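Local coordinates for oligopeptide-binding protein AppA (Bacillus subtilis, PDB 1XOC), which captures oligopeptides outside the cell membrane for import by an ABC-type permease that supports sporulation and genetic competence, at residues D224-E229 with A244-T249. Numbering follows the deposited sequence.
Sequences DANAAE and ATDYKT. With ZN (zinc ion), chain P.
D246 reaches across to E229 with one carboxylate oxygen, and the touch is slight: its OD1 lies 3.8 Å from E229 CG, a van der Waals approach to the methylene rather than to the acid. The two side chains slant past each other with their carboxylate planes 40° apart. E229 sets its CG beside the backbone N, anti to the carbonyl carbon (chi1 -72°), then bends at chi2 (-57°), which presents CG to D246 and turns the buried acid aside. Even so, E229 OE2 stays 4.8 Å from D246 OD1, a proximity of like charges that may modestly raise the proton affinity of the pair. K371, at the start of helix 371-385, forms a salt bridge with D246 OD1 and probably offsets much of this. The N226 side chain also passes near D246, the two side chains crossing at about a right angle.

In the fold, the first turns of helix 225-234 here meet the 3-10 turn 244-246 that leads into helix 247-250, joined by a connection that includes strand 240-241. This is peripheral packing, about 22 Å from the centre of the chain to that of the contact, in a protein whose family assignment points to the type 2 periplasmic-binding-protein fold. E229 also packs on F240, V242 and P243 of that connection, while the side chain of Y247 packs on I258 and T260 of strand 256-262. Only 96 Å² is buried between the two segments.

The first turn of helix 225-234 is closed by its own N-cap: D224 OD1 accepts from A227 N at 3.0 Å, in a nearly straight bond whose donor stands well above the carboxylate plane. The other oxygen, D224 OD2, binds a zinc ion at 2.2 Å, and a water is a second ligand, its oxygen 2.1 Å from the metal.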
ATOM      1  N   ASP A 224      -9.406   6.760  15.136  1.00 28.85           N
ATOM      2  CA  ASP A 224      -9.147   6.481  16.516  1.00 30.48           C
ATOM      3  C   ASP A 224      -9.439   5.008  16.737  1.00 31.45           C
ATOM      4  O   ASP A 224     -10.595   4.599  16.794  1.00 31.27           O
ATOM      5  CB  ASP A 224     -10.080   7.310  17.389  1.00 31.02           C
ATOM      6  CG  ASP A 224      -9.896   7.044  18.851  1.00 33.34           C
ATOM      7  OD1 ASP A 224      -9.459   5.953  19.266  1.00 36.37           O
ATOM      8  OD2 ASP A 224     -10.198   7.975  19.596  1.00 39.21           O
ATOM      9  N   ALA A 225      -8.387   4.198  16.823  1.00 32.11           N
ATOM     10  CA  ALA A 225      -8.535   2.748  16.885  1.00 32.41           C
ATOM     11  C   ALA A 225      -9.349   2.335  18.116  1.00 33.06           C
ATOM     12  O   ALA A 225     -10.114   1.381  18.043  1.00 33.57           O
ATOM     13  CB  ALA A 225      -7.164   2.074  16.900  1.00 32.73           C
ATOM     14  N   ASN A 226      -9.201   3.053  19.220  1.00 33.07           N
ATOM     15  CA  ASN A 226      -9.924   2.705  20.449  1.00 33.50           C
ATOM     16  C   ASN A 226     -11.421   2.941  20.272  1.00 33.42           C
ATOM     17  O   ASN A 226     -12.241   2.138  20.720  1.00 33.41           O
ATOM     18  CB  ASN A 226      -9.407   3.476  21.660  1.00 34.53           C
ATOM     19  CG  ASN A 226      -8.014   3.021  22.119  1.00 37.17           C
ATOM     20  OD1 ASN A 226      -7.363   3.717  22.920  1.00 43.44           O
ATOM     21  ND2 ASN A 226      -7.567   1.862  21.657  1.00 37.43           N
ATOM     22  N   ALA A 227     -11.768   4.043  19.607  1.00 32.36           N
ATOM     23  CA  ALA A 227     -13.163   4.346  19.316  1.00 31.71           C
ATOM     24  C   ALA A 227     -13.770   3.309  18.393  1.00 30.70           C
ATOM     25  O   ALA A 227     -14.930   2.946  18.573  1.00 29.58           O
ATOM     26  CB  ALA A 227     -13.306   5.764  18.720  1.00 31.47           C
ATOM     27  N   ALA A 228     -12.997   2.814  17.419  1.00 30.25           N
ATOM     28  CA  ALA A 228     -13.481   1.827  16.481  1.00 30.67           C
ATOM     29  C   ALA A 228     -13.726   0.526  17.208  1.00 30.74           C
ATOM     30  O   ALA A 228     -14.691  -0.174  16.933  1.00 31.70           O
ATOM     31  CB  ALA A 228     -12.467   1.602  15.383  1.00 30.47           C
ATOM     32  N   GLU A 229     -12.832   0.171  18.115  1.00 30.48           N
ATOM     33  CA  GLU A 229     -13.036  -1.032  18.942  1.00 31.23           C
ATOM     34  C   GLU A 229     -14.303  -0.937  19.788  1.00 31.00           C
ATOM     35  O   GLU A 229     -15.088  -1.893  19.861  1.00 30.44           O
ATOM     36  CB  GLU A 229     -11.812  -1.303  19.809  1.00 32.86           C
ATOM     37  CG  GLU A 229     -10.666  -1.795  18.986  1.00 37.12           C
ATOM     38  CD  GLU A 229     -11.028  -3.043  18.207  1.00 47.59           C
ATOM     39  OE1 GLU A 229     -12.005  -3.744  18.592  1.00 55.65           O
ATOM     40  OE2 GLU A 229     -10.343  -3.339  17.203  1.00 53.92           O
ATOM     41  N   ALA A 244      -3.639  -5.825  17.817  1.00 32.23           N
ATOM     42  CA  ALA A 244      -3.282  -7.017  18.612  1.00 32.63           C
ATOM     43  C   ALA A 244      -3.487  -6.859  20.112  1.00 33.37           C
ATOM     44  O   ALA A 244      -3.880  -7.808  20.798  1.00 34.32           O
ATOM     45  CB  ALA A 244      -1.844  -7.421  18.354  1.00 32.91           C
ATOM     46  N   THR A 245      -3.207  -5.665  20.635  1.00 33.29           N
ATOM     47  CA  THR A 245      -3.352  -5.397  22.047  1.00 33.87           C
ATOM     48  C   THR A 245      -4.804  -5.508  22.517  1.00 33.40           C
ATOM     49  O   THR A 245      -5.047  -5.738  23.695  1.00 33.93           O
ATOM     50  CB  THR A 245      -2.777  -4.002  22.425  1.00 34.22           C
ATOM     51  OG1 THR A 245      -3.366  -2.999  21.607  1.00 36.02           O
ATOM     52  CG2 THR A 245      -1.276  -3.955  22.204  1.00 35.72           C
ATOM     53  N   ASP A 246      -5.756  -5.377  21.590  1.00 33.00           N
ATOM     54  CA  ASP A 246      -7.179  -5.485  21.913  1.00 33.23           C
ATOM     55  C   ASP A 246      -7.795  -6.855  21.577  1.00 32.72           C
ATOM     56  O   ASP A 246      -9.011  -7.016  21.674  1.00 32.59           O
ATOM     57  CB  ASP A 246      -7.957  -4.396  21.171  1.00 33.67           C
ATOM     58  CG  ASP A 246      -7.587  -3.000  21.629  1.00 36.65           C
ATOM     59  OD1 ASP A 246      -7.305  -2.150  20.770  1.00 40.20           O
ATOM     60  OD2 ASP A 246      -7.581  -2.759  22.850  1.00 42.03           O
ATOM     61  N   TYR A 247      -6.974  -7.830  21.177  1.00 31.79           N
ATOM     62  CA  TYR A 247      -7.492  -9.135  20.767  1.00 31.99           C
ATOM     63  C   TYR A 247      -8.335  -9.809  21.860  1.00 31.90           C
ATOM     64  O   TYR A 247      -9.448 -10.266  21.598  1.00 30.21           O
ATOM     65  CB  TYR A 247      -6.351 -10.077  20.373  1.00 31.89           C
ATOM     66  CG  TYR A 247      -6.872 -11.350  19.761  1.00 30.68           C
ATOM     67  CD1 TYR A 247      -7.355 -12.383  20.564  1.00 29.00           C
ATOM     68  CD2 TYR A 247      -6.891 -11.518  18.403  1.00 31.60           C
ATOM     69  CE1 TYR A 247      -7.857 -13.553  20.000  1.00 29.79           C
ATOM     70  CE2 TYR A 247      -7.387 -12.677  17.825  1.00 31.75           C
ATOM     71  CZ  TYR A 247      -7.852 -13.701  18.639  1.00 30.50           C
ATOM     72  OH  TYR A 247      -8.352 -14.843  18.084  1.00 30.69           O
ATOM     73  N   LYS A 248      -7.794  -9.894  23.066  1.00 31.68           N
ATOM     74  CA  LYS A 248      -8.471 -10.617  24.134  1.00 33.45           C
ATOM     75  C   LYS A 248      -9.755  -9.918  24.559  1.00 33.27           C
ATOM     76  O   LYS A 248     -10.698 -10.570  24.996  1.00 34.18           O
ATOM     77  CB  LYS A 248      -7.546 -10.868  25.305  1.00 34.02           C
ATOM     78  CG  LYS A 248      -6.500 -11.901  24.950  1.00 36.25           C
ATOM     79  CD  LYS A 248      -5.940 -12.578  26.155  1.00 37.34           C
ATOM     80  CE  LYS A 248      -5.007 -11.682  26.957  1.00 40.32           C
ATOM     81  NZ  LYS A 248      -4.513 -12.409  28.164  1.00 41.37           N
ATOM     82  N   THR A 249      -9.792  -8.603  24.405  1.00 33.26           N
ATOM     83  CA  THR A 249     -11.015  -7.845  24.624  1.00 33.39           C
ATOM     84  C   THR A 249     -12.057  -8.193  23.549  1.00 32.45           C
ATOM     85  O   THR A 249     -13.195  -8.596  23.858  1.00 32.52           O
ATOM     86  CB  THR A 249     -10.705  -6.328  24.631  1.00 33.38           C
ATOM     87  OG1 THR A 249      -9.795  -6.052  25.698  1.00 36.25           O
ATOM     88  CG2 THR A 249     -11.970  -5.506  24.855  1.00 34.44           C
TER
HETATM   89 ZN    ZN P 534      -9.993   7.700  21.729  1.00 93.24          ZN
HETATM   90  O   HOH W   1      -8.037   6.992  22.216  0.50 32.93           O